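Local coordinates for uncharacterized protein (Streptococcus mutans, PDB 3L7Y), which is not characterised in detail but binds magnesium and is probably a phosphatase of the haloacid dehalogenase-like hydrolase superfamily, at residues 42-47 / 83-88; 75-80 / 231-236; 97-100 / 105-108. All coordinates share one frame; numbering follows the deposited sequence.

Contact 1 of 3, residues 42-47 / 83-88; sequences TDMDGT and RQLREH. With MG (magnesium ion), chain B.
Met44 bridges to two side chains of the 83-88 segment, Leu85 and His88, and carries nearly all of the contact from its own side. Its thioether chain is bent at both chi2 (-67°) and chi3 (-73°), which turns the terminal methyl over the imidazole of His88. Met44 CE lies over one face of the His88 ring, 3.9 Å from the centroid and offset toward the rim, a CH-pi contact whose nearest ring atom is His88 CG at 3.6 Å. Further up the chain, Met44 CG packs on Leu85 CD2 at 3.7 Å, and both residues also rest on Val76 of strand 73-77. An unbranched, flexible methionine suits this place because one chain can serve an aliphatic and an aromatic neighbour together.

The flanking aspartates face other work. Asp43 OD2 (2.4 Å) and the backbone carbonyl Asp45 O (2.3 Å) bind the magnesium ion, with Asp252 and four waters completing the shell. Thr47 OG1 donates to Asp43 OD2 at 2.9 Å, on the anti side but tilted about 30° out of the carboxylate plane, while Asp43 OD1 forms a salt bridge with Lys229. This is the DxD motif of the haloacid dehalogenase superfamily, in which the first aspartate is generally the nucleophile. The chemistry thus divides within three residues: metal-bound through a carboxylate at Asp43 and a backbone carbonyl at Asp45, whose own carboxylate accepts from Asn80, but apolar at Met44, which packs the start of helix 44-48 against helix 82-86 and His88.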
loop_
_atom_site.group_PDB
_atom_site.type_symbol
_atom_site.label_atom_id
_atom_site.label_comp_id
_atom_site.label_asym_id
_atom_site.label_seq_id
_atom_site.Cartn_x
_atom_site.Cartn_y
_atom_site.Cartn_z
ATOM N N THR A 42 5.131 5.280 6.877
ATOM C CA THR A 42 4.287 6.175 6.110
ATOM C C THR A 42 3.715 5.576 4.841
ATOM O O THR A 42 4.401 4.885 4.073
ATOM C CB THR A 42 5.029 7.450 5.721
ATOM O OG1 THR A 42 4.107 8.366 5.123
ATOM C CG2 THR A 42 6.131 7.130 4.723
ATOM N N ASP A 43 2.446 5.874 4.610
ATOM C CA ASP A 43 1.860 5.652 3.303
ATOM C C ASP A 43 2.584 6.545 2.282
ATOM O O ASP A 43 3.238 7.521 2.671
ATOM C CB ASP A 43 0.383 5.991 3.357
ATOM C CG ASP A 43 -0.289 5.809 2.036
ATOM O OD1 ASP A 43 0.125 4.896 1.287
ATOM O OD2 ASP A 43 -1.210 6.591 1.744
ATOM N N MET A 44 2.472 6.219 0.990
ATOM C CA MET A 44 3.148 6.986 -0.062
ATOM C C MET A 44 2.238 7.959 -0.820
ATOM O O MET A 44 2.232 9.166 -0.547
ATOM C CB MET A 44 3.857 6.040 -1.041
ATOM C CG MET A 44 5.103 5.415 -0.458
ATOM S SD MET A 44 6.370 6.660 -0.174
ATOM C CE MET A 44 6.877 6.989 -1.865
ATOM N N ASP A 45 1.475 7.427 -1.774
ATOM C CA ASP A 45 0.522 8.219 -2.544
ATOM C C ASP A 45 -0.482 8.921 -1.630
ATOM O O ASP A 45 -1.165 8.260 -0.868
ATOM C CB ASP A 45 -0.243 7.318 -3.521
ATOM C CG ASP A 45 0.681 6.612 -4.516
ATOM O OD1 ASP A 45 1.554 7.277 -5.115
ATOM O OD2 ASP A 45 0.543 5.386 -4.688
ATOM N N GLY A 46 -0.568 10.248 -1.716
ATOM C CA GLY A 46 -1.542 11.016 -0.949
ATOM C C GLY A 46 -1.085 11.366 0.456
ATOM O O GLY A 46 -1.795 12.043 1.193
ATOM N N THR A 47 0.109 10.900 0.816
ATOM C CA THR A 47 0.637 11.035 2.163
ATOM C C THR A 47 2.083 11.545 2.115
ATOM O O THR A 47 2.304 12.754 2.166
ATOM C CB THR A 47 0.549 9.700 2.939
ATOM O OG1 THR A 47 -0.811 9.243 2.954
ATOM C CG2 THR A 47 1.027 9.886 4.386
ATOM N N ARG A 83 9.016 -2.987 -6.151
ATOM C CA ARG A 83 9.840 -2.529 -7.236
ATOM C C ARG A 83 9.516 -1.097 -7.583
ATOM O O ARG A 83 10.370 -0.374 -7.972
ATOM C CB ARG A 83 9.714 -3.402 -8.494
ATOM C CG ARG A 83 10.459 -4.701 -8.422
ATOM C CD ARG A 83 10.222 -5.600 -9.704
ATOM N NE ARG A 83 10.489 -6.962 -9.340
ATOM C CZ ARG A 83 11.685 -7.353 -8.981
ATOM N NH1 ARG A 83 12.655 -6.484 -8.981
ATOM N NH2 ARG A 83 11.929 -8.590 -8.625
ATOM N N GLN A 84 8.276 -0.699 -7.421
ATOM C CA GLN A 84 7.878 0.663 -7.742
ATOM C C GLN A 84 8.220 1.595 -6.574
ATOM O O GLN A 84 8.535 2.765 -6.782
ATOM C CB GLN A 84 6.390 0.732 -8.112
ATOM C CG GLN A 84 5.893 2.130 -8.486
ATOM C CD GLN A 84 5.420 2.950 -7.279
ATOM O OE1 GLN A 84 5.808 2.692 -6.136
ATOM N NE2 GLN A 84 4.573 3.941 -7.538
ATOM N N LEU A 85 8.176 1.077 -5.347
ATOM C CA LEU A 85 8.466 1.917 -4.182
ATOM C C LEU A 85 9.935 2.298 -4.059
ATOM O O LEU A 85 10.264 3.376 -3.557
ATOM C CB LEU A 85 8.010 1.247 -2.890
ATOM C CG LEU A 85 6.503 1.076 -2.756
ATOM C CD1 LEU A 85 6.191 0.061 -1.682
ATOM C CD2 LEU A 85 5.849 2.414 -2.471
ATOM N N ARG A 86 10.831 1.419 -4.500
ATOM C CA ARG A 86 12.245 1.680 -4.276
ATOM C C ARG A 86 12.705 2.821 -5.173
ATOM O O ARG A 86 13.640 3.544 -4.831
ATOM C CB ARG A 86 13.092 0.435 -4.538
ATOM C CG ARG A 86 13.086 0.023 -5.988
ATOM C CD ARG A 86 14.440 -0.473 -6.432
ATOM N NE ARG A 86 14.733 -1.826 -5.983
ATOM C CZ ARG A 86 14.378 -2.927 -6.642
ATOM N NH1 ARG A 86 13.691 -2.839 -7.775
ATOM N NH2 ARG A 86 14.704 -4.119 -6.162
ATOM N N GLU A 87 12.044 2.984 -6.317
ATOM C CA GLU A 87 12.440 4.005 -7.291
ATOM C C GLU A 87 12.344 5.405 -6.682
ATOM O O GLU A 87 13.013 6.337 -7.135
ATOM C CB GLU A 87 11.554 3.947 -8.538
ATOM C CG GLU A 87 11.831 2.791 -9.486
ATOM C CD GLU A 87 10.945 2.851 -10.720
ATOM O OE1 GLU A 87 11.410 2.482 -11.807
ATOM O OE2 GLU A 87 9.782 3.284 -10.604
ATOM N N HIS A 88 11.501 5.556 -5.663
ATOM C CA HIS A 88 11.319 6.856 -5.016
ATOM C C HIS A 88 12.520 7.205 -4.126
ATOM O O HIS A 88 12.716 8.357 -3.748
ATOM C CB HIS A 88 10.033 6.871 -4.170
ATOM C CG HIS A 88 8.768 6.835 -4.970
ATOM N ND1 HIS A 88 8.273 7.937 -5.634
ATOM C CD2 HIS A 88 7.877 5.838 -5.185
ATOM C CE1 HIS A 88 7.143 7.618 -6.235
ATOM N NE2 HIS A 88 6.881 6.348 -5.980
HETATM MG MG MG B . -2.796 6.771 -0.103
HETATM O O HOH W 1 -1.598 5.025 -1.561
HETATM O O HOH W 2 -4.667 5.643 -1.302
HETATM O O HOH W 3 -3.469 4.815 1.231
HETATM O O HOH W 4 -4.338 8.220 -1.393
#

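Contact 2 of 3, residues 75-80 / 231-236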
loop_
_atom_site.group_PDB
_atom_site.type_symbol
_atom_site.label_atom_id
_atom_site.label_comp_id
_atom_site.label_asym_id
_atom_site.label_seq_id
_atom_site.Cartn_x
_atom_site.Cartn_y
_atom_site.Cartn_z
ATOM N N VAL A 75 9.870 3.154 7.691
ATOM C CA VAL A 75 9.135 2.149 6.929
ATOM C C VAL A 75 8.224 2.795 5.890
ATOM O O VAL A 75 7.390 3.634 6.215
ATOM C CB VAL A 75 8.284 1.265 7.877
ATOM C CG1 VAL A 75 7.467 0.250 7.096
ATOM C CG2 VAL A 75 9.169 0.580 8.926
ATOM N N VAL A 76 8.402 2.410 4.634
ATOM C CA VAL A 76 7.504 2.808 3.571
ATOM C C VAL A 76 6.392 1.749 3.463
ATOM O O VAL A 76 6.682 0.583 3.231
ATOM C CB VAL A 76 8.289 2.923 2.246
ATOM C CG1 VAL A 76 7.369 3.202 1.079
ATOM C CG2 VAL A 76 9.359 4.002 2.366
ATOM N N ALA A 77 5.134 2.144 3.673
ATOM C CA ALA A 77 4.019 1.189 3.712
ATOM C C ALA A 77 2.945 1.531 2.681
ATOM O O ALA A 77 2.171 2.467 2.870
ATOM C CB ALA A 77 3.413 1.122 5.120
ATOM N N SER A 78 2.890 0.762 1.594
ATOM C CA SER A 78 2.076 1.152 0.450
ATOM C C SER A 78 1.389 -0.052 -0.214
ATOM O O SER A 78 1.845 -1.189 -0.095
ATOM C CB SER A 78 2.955 1.908 -0.563
ATOM O OG SER A 78 2.260 2.225 -1.763
ATOM N N SER A 79 0.297 0.198 -0.922
ATOM C CA SER A 79 -0.291 -0.847 -1.742
ATOM C C SER A 79 0.579 -1.170 -2.967
ATOM O O SER A 79 0.505 -2.275 -3.502
ATOM C CB SER A 79 -1.689 -0.453 -2.193
ATOM O OG SER A 79 -1.630 0.558 -3.174
ATOM N N ASN A 80 1.405 -0.217 -3.405
ATOM C CA ASN A 80 2.213 -0.417 -4.620
ATOM C C ASN A 80 3.249 -1.518 -4.455
ATOM O O ASN A 80 3.616 -1.874 -3.323
ATOM C CB ASN A 80 2.922 0.884 -5.034
ATOM C CG ASN A 80 1.955 2.046 -5.202
ATOM O OD1 ASN A 80 0.772 1.854 -5.487
ATOM N ND2 ASN A 80 2.453 3.251 -5.017
ATOM N N TRP A 231 -1.145 -5.414 9.952
ATOM C CA TRP A 231 -0.475 -6.704 10.084
ATOM C C TRP A 231 1.028 -6.599 9.759
ATOM O O TRP A 231 1.831 -7.114 10.444
ATOM C CB TRP A 231 -1.147 -7.781 9.232
ATOM C CG TRP A 231 -0.472 -9.088 9.277
ATOM C CD1 TRP A 231 -0.715 -10.113 10.122
ATOM C CD2 TRP A 231 0.594 -9.511 8.460
ATOM N NE1 TRP A 231 0.113 -11.141 9.874
ATOM C CE2 TRP A 231 0.938 -10.794 8.856
ATOM C CE3 TRP A 231 1.290 -8.936 7.419
ATOM C CZ2 TRP A 231 1.962 -11.495 8.252
ATOM C CZ3 TRP A 231 2.267 -9.632 6.834
ATOM C CH2 TRP A 231 2.586 -10.899 7.235
ATOM N N ALA A 232 1.353 -5.893 8.717
ATOM C CA ALA A 232 2.731 -5.737 8.314
ATOM C C ALA A 232 3.537 -5.069 9.435
ATOM O O ALA A 232 4.493 -5.605 9.871
ATOM C CB ALA A 232 2.835 -5.005 7.082
ATOM N N LEU A 233 3.085 -3.935 9.920
ATOM C CA LEU A 233 3.734 -3.250 11.023
ATOM C C LEU A 233 3.804 -4.090 12.293
ATOM O O LEU A 233 4.751 -4.108 12.953
ATOM C CB LEU A 233 3.092 -1.910 11.268
ATOM C CG LEU A 233 3.765 -0.765 10.533
ATOM C CD1 LEU A 233 5.264 -0.680 10.807
ATOM C CD2 LEU A 233 3.584 -0.769 9.106
ATOM N N GLN A 234 2.778 -4.828 12.586
ATOM C CA GLN A 234 2.835 -5.743 13.726
ATOM C C GLN A 234 4.009 -6.708 13.565
ATOM O O GLN A 234 4.803 -6.913 14.482
ATOM C CB GLN A 234 1.514 -6.511 13.876
ATOM C CG GLN A 234 0.349 -5.633 14.285
ATOM C CD GLN A 234 -0.934 -6.411 14.503
ATOM O OE1 GLN A 234 -1.726 -6.080 15.385
ATOM N NE2 GLN A 234 -1.144 -7.452 13.704
ATOM N N GLN A 235 4.134 -7.291 12.379
ATOM C CA GLN A 235 5.233 -8.204 12.125
ATOM C C GLN A 235 6.591 -7.540 12.360
ATOM O O GLN A 235 7.521 -8.153 12.885
ATOM C CB GLN A 235 5.143 -8.721 10.696
ATOM C CG GLN A 235 3.910 -9.575 10.454
ATOM C CD GLN A 235 3.910 -10.812 11.319
ATOM O OE1 GLN A 235 2.923 -11.115 11.998
ATOM N NE2 GLN A 235 5.030 -11.523 11.325
ATOM N N LEU A 236 6.708 -6.277 11.978
ATOM C CA LEU A 236 7.988 -5.588 12.094
ATOM C C LEU A 236 8.272 -5.197 13.545
ATOM O O LEU A 236 9.384 -5.394 14.046
ATOM C CB LEU A 236 8.028 -4.379 11.163
ATOM C CG LEU A 236 8.065 -4.715 9.666
ATOM C CD1 LEU A 236 7.711 -3.493 8.849
ATOM C CD2 LEU A 236 9.449 -5.240 9.272
#
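Val75 and Leu236 meet tip to tip, CG1 of the valine lying 4.1 Å from CD1 of the leucine, the closest approach between the two segments. With CG1 anti to the backbone N (chi1 178°), Val75 sends that methyl toward the helix. The contacts of Leu233 are looser: its CD1 comes within 4.4 Å of Val75 CG1, and farther along the strand Ala77 CB meets Leu233 CD2, also at 4.4 Å. A beta-branched valine suits a strand position of this kind, since it fills space close to the backbone, while the longer leucines span the gap from the helix; the small alanine leaves Leu233 room to lie against it.

The strand and helix segments run nearly antiparallel, at 158°, with axes 10.6 Å apart, as for a helix layered on the parallel part of the central sheet in the Rossmann-like core of haloacid dehalogenase-like hydrolases. Leu233 extends the apolar layer to Val39 and Ala41 of the adjacent strand and to Met259 and Leu262 of helix 257-262. The outer side of the helix, by contrast, is polar and open to solvent at Gln234, and Gln235 lays its CG over one face of the Trp231 ring. Beyond Ala77 the strand gives way to a polar loop, where Ser78 OG accepts from Asn80 N at 3.1 Å in an ST turn and Asn80 ND2 is hydrogen-bonded to Asp45 OD2.

Contact 3 of 3, residues 97-100 / 105-108; sequences TFVG and NIIS
Thr97 and Ser108 face each other as a non-hydrogen-bonded antiparallel pair, and their hydroxyls join across the strands, OG1 to OG at 2.7 Å. The threonine places OG1 beside its own backbone N (chi1 -63°), which leaves CG2 to turn inward along the same face, 4.1 Å from Ile106 CG2. One beta-branched residue thus offers a polar branch to the serine at the partly exposed end and a methyl to the buried interior. Next on that face, Val99 CG2 packs on Ile106 CG1 at 4.2 Å, two branched side chains well suited to extended backbone.

Phe98, Ile107 and Asn105 project from the other face. Phe98 and Ile107 are a hydrogen-bonded pair, with Phe98 N to Ile107 O a nearly straight bond (2.7 Å, 175°) and Ile107 N returning to Phe98 O at 2.9 Å. Their CB atoms are neighbours, but the phenyl ring leads away from the second strand toward Tyr82, which it meets edge-to-face. Gly100 pairs with Asn105 through Gly100 N to Asn105 O at 2.8 Å, whereas the return bond is weak. A side chain on Gly100 would start on the face of Phe98 and Asn105, close to Asn105 O, so glycine keeps this pair slim. Asn105 directs its amide nitrogen to Ile114 O, which gives the buried ND2 an acceptor.

The two strands form a beta hairpin at one side of the central sheet. Strand 73-77 adjoins 97-100, and outermost strand 111-115 adjoins 105-108. Helix 229-239 packs on the face of Val99 and Ile106 through Ala232, and on Thr97 and Val99 through Leu236; helix 82-86 packs on the face of Phe98 and Ile107.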
loop_
_atom_site.group_PDB
_atom_site.type_symbol
_atom_site.label_atom_id
_atom_site.label_comp_id
_atom_site.label_asym_id
_atom_site.label_seq_id
_atom_site.Cartn_x
_atom_site.Cartn_y
_atom_site.Cartn_z
ATOM N N THR A 97 13.008 0.104 5.201
ATOM C CA THR A 97 12.164 -1.076 5.136
ATOM C C THR A 97 10.934 -0.728 4.318
ATOM O O THR A 97 10.376 0.363 4.453
ATOM C CB THR A 97 11.729 -1.544 6.526
ATOM O OG1 THR A 97 12.878 -1.936 7.278
ATOM C CG2 THR A 97 10.745 -2.732 6.412
ATOM N N PHE A 98 10.516 -1.661 3.472
ATOM C CA PHE A 98 9.395 -1.444 2.574
ATOM C C PHE A 98 8.302 -2.466 2.833
ATOM O O PHE A 98 8.568 -3.666 2.894
ATOM C CB PHE A 98 9.857 -1.611 1.124
ATOM C CG PHE A 98 10.713 -0.484 0.611
ATOM C CD1 PHE A 98 10.141 0.602 -0.012
ATOM C CD2 PHE A 98 12.084 -0.534 0.719
ATOM C CE1 PHE A 98 10.917 1.629 -0.510
ATOM C CE2 PHE A 98 12.867 0.490 0.227
ATOM C CZ PHE A 98 12.279 1.575 -0.391
ATOM N N VAL A 99 7.075 -1.990 2.990
ATOM C CA VAL A 99 5.910 -2.871 3.004
ATOM C C VAL A 99 5.134 -2.568 1.729
ATOM O O VAL A 99 4.566 -1.470 1.591
ATOM C CB VAL A 99 5.013 -2.615 4.248
ATOM C CG1 VAL A 99 3.736 -3.479 4.195
ATOM C CG2 VAL A 99 5.793 -2.890 5.526
ATOM N N GLY A 100 5.144 -3.509 0.781
ATOM C CA GLY A 100 4.404 -3.335 -0.457
ATOM C C GLY A 100 3.198 -4.254 -0.546
ATOM O O GLY A 100 3.058 -5.163 0.261
ATOM N N ASN A 105 4.189 -8.325 0.898
ATOM C CA ASN A 105 5.615 -8.293 0.549
ATOM C C ASN A 105 6.366 -7.283 1.378
ATOM O O ASN A 105 6.073 -6.085 1.320
ATOM C CB ASN A 105 5.809 -8.007 -0.943
ATOM C CG ASN A 105 7.209 -8.350 -1.444
ATOM O OD1 ASN A 105 7.681 -7.762 -2.423
ATOM N ND2 ASN A 105 7.876 -9.295 -0.788
ATOM N N ILE A 106 7.324 -7.771 2.163
ATOM C CA ILE A 106 8.149 -6.907 3.007
ATOM C C ILE A 106 9.630 -7.099 2.717
ATOM O O ILE A 106 10.147 -8.226 2.733
ATOM C CB ILE A 106 7.887 -7.131 4.511
ATOM C CG1 ILE A 106 6.390 -7.013 4.824
ATOM C CG2 ILE A 106 8.665 -6.122 5.340
ATOM C CD1 ILE A 106 6.047 -7.263 6.282
ATOM N N ILE A 107 10.303 -5.985 2.436
ATOM C CA ILE A 107 11.743 -5.959 2.219
ATOM C C ILE A 107 12.392 -5.024 3.238
ATOM O O ILE A 107 11.841 -3.971 3.555
ATOM C CB ILE A 107 12.083 -5.473 0.792
ATOM C CG1 ILE A 107 11.919 -6.612 -0.230
ATOM C CG2 ILE A 107 13.519 -4.976 0.716
ATOM C CD1 ILE A 107 10.501 -7.080 -0.445
ATOM N N SER A 108 13.534 -5.421 3.788
ATOM C CA SER A 108 14.305 -4.527 4.662
ATOM C C SER A 108 15.788 -4.676 4.360
ATOM O O SER A 108 16.266 -5.775 4.103
ATOM C CB SER A 108 14.030 -4.809 6.137
ATOM O OG SER A 108 14.740 -3.894 6.962
#

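How the contacts relate
All three contacts share the central sheet, but they occupy different layers of the fold. Contact 2 packs helix 229-239 on one face, contact 1 brings helix 82-86 against the 42-47 segment on the other, and contact 3 is within the sheet itself. Every touching residue of contact 2 is buried, while contact 1 reaches partly exposed His88 and contact 3 partly exposed Ser108. Strand 73-77 connects them: Val75 and Ala77 pair with Thr42 of contact 1, while Val76 O and Ser78 N appear to bond Val99 of contact 3. Contact 2 is purely apolar, contact 3 mainly backbone hydrogen bonding, and contact 1 combines apolar packing with the magnesium site. Leu85 further joins contacts 1 and 3 by touching Phe98, Val99 and Gly100.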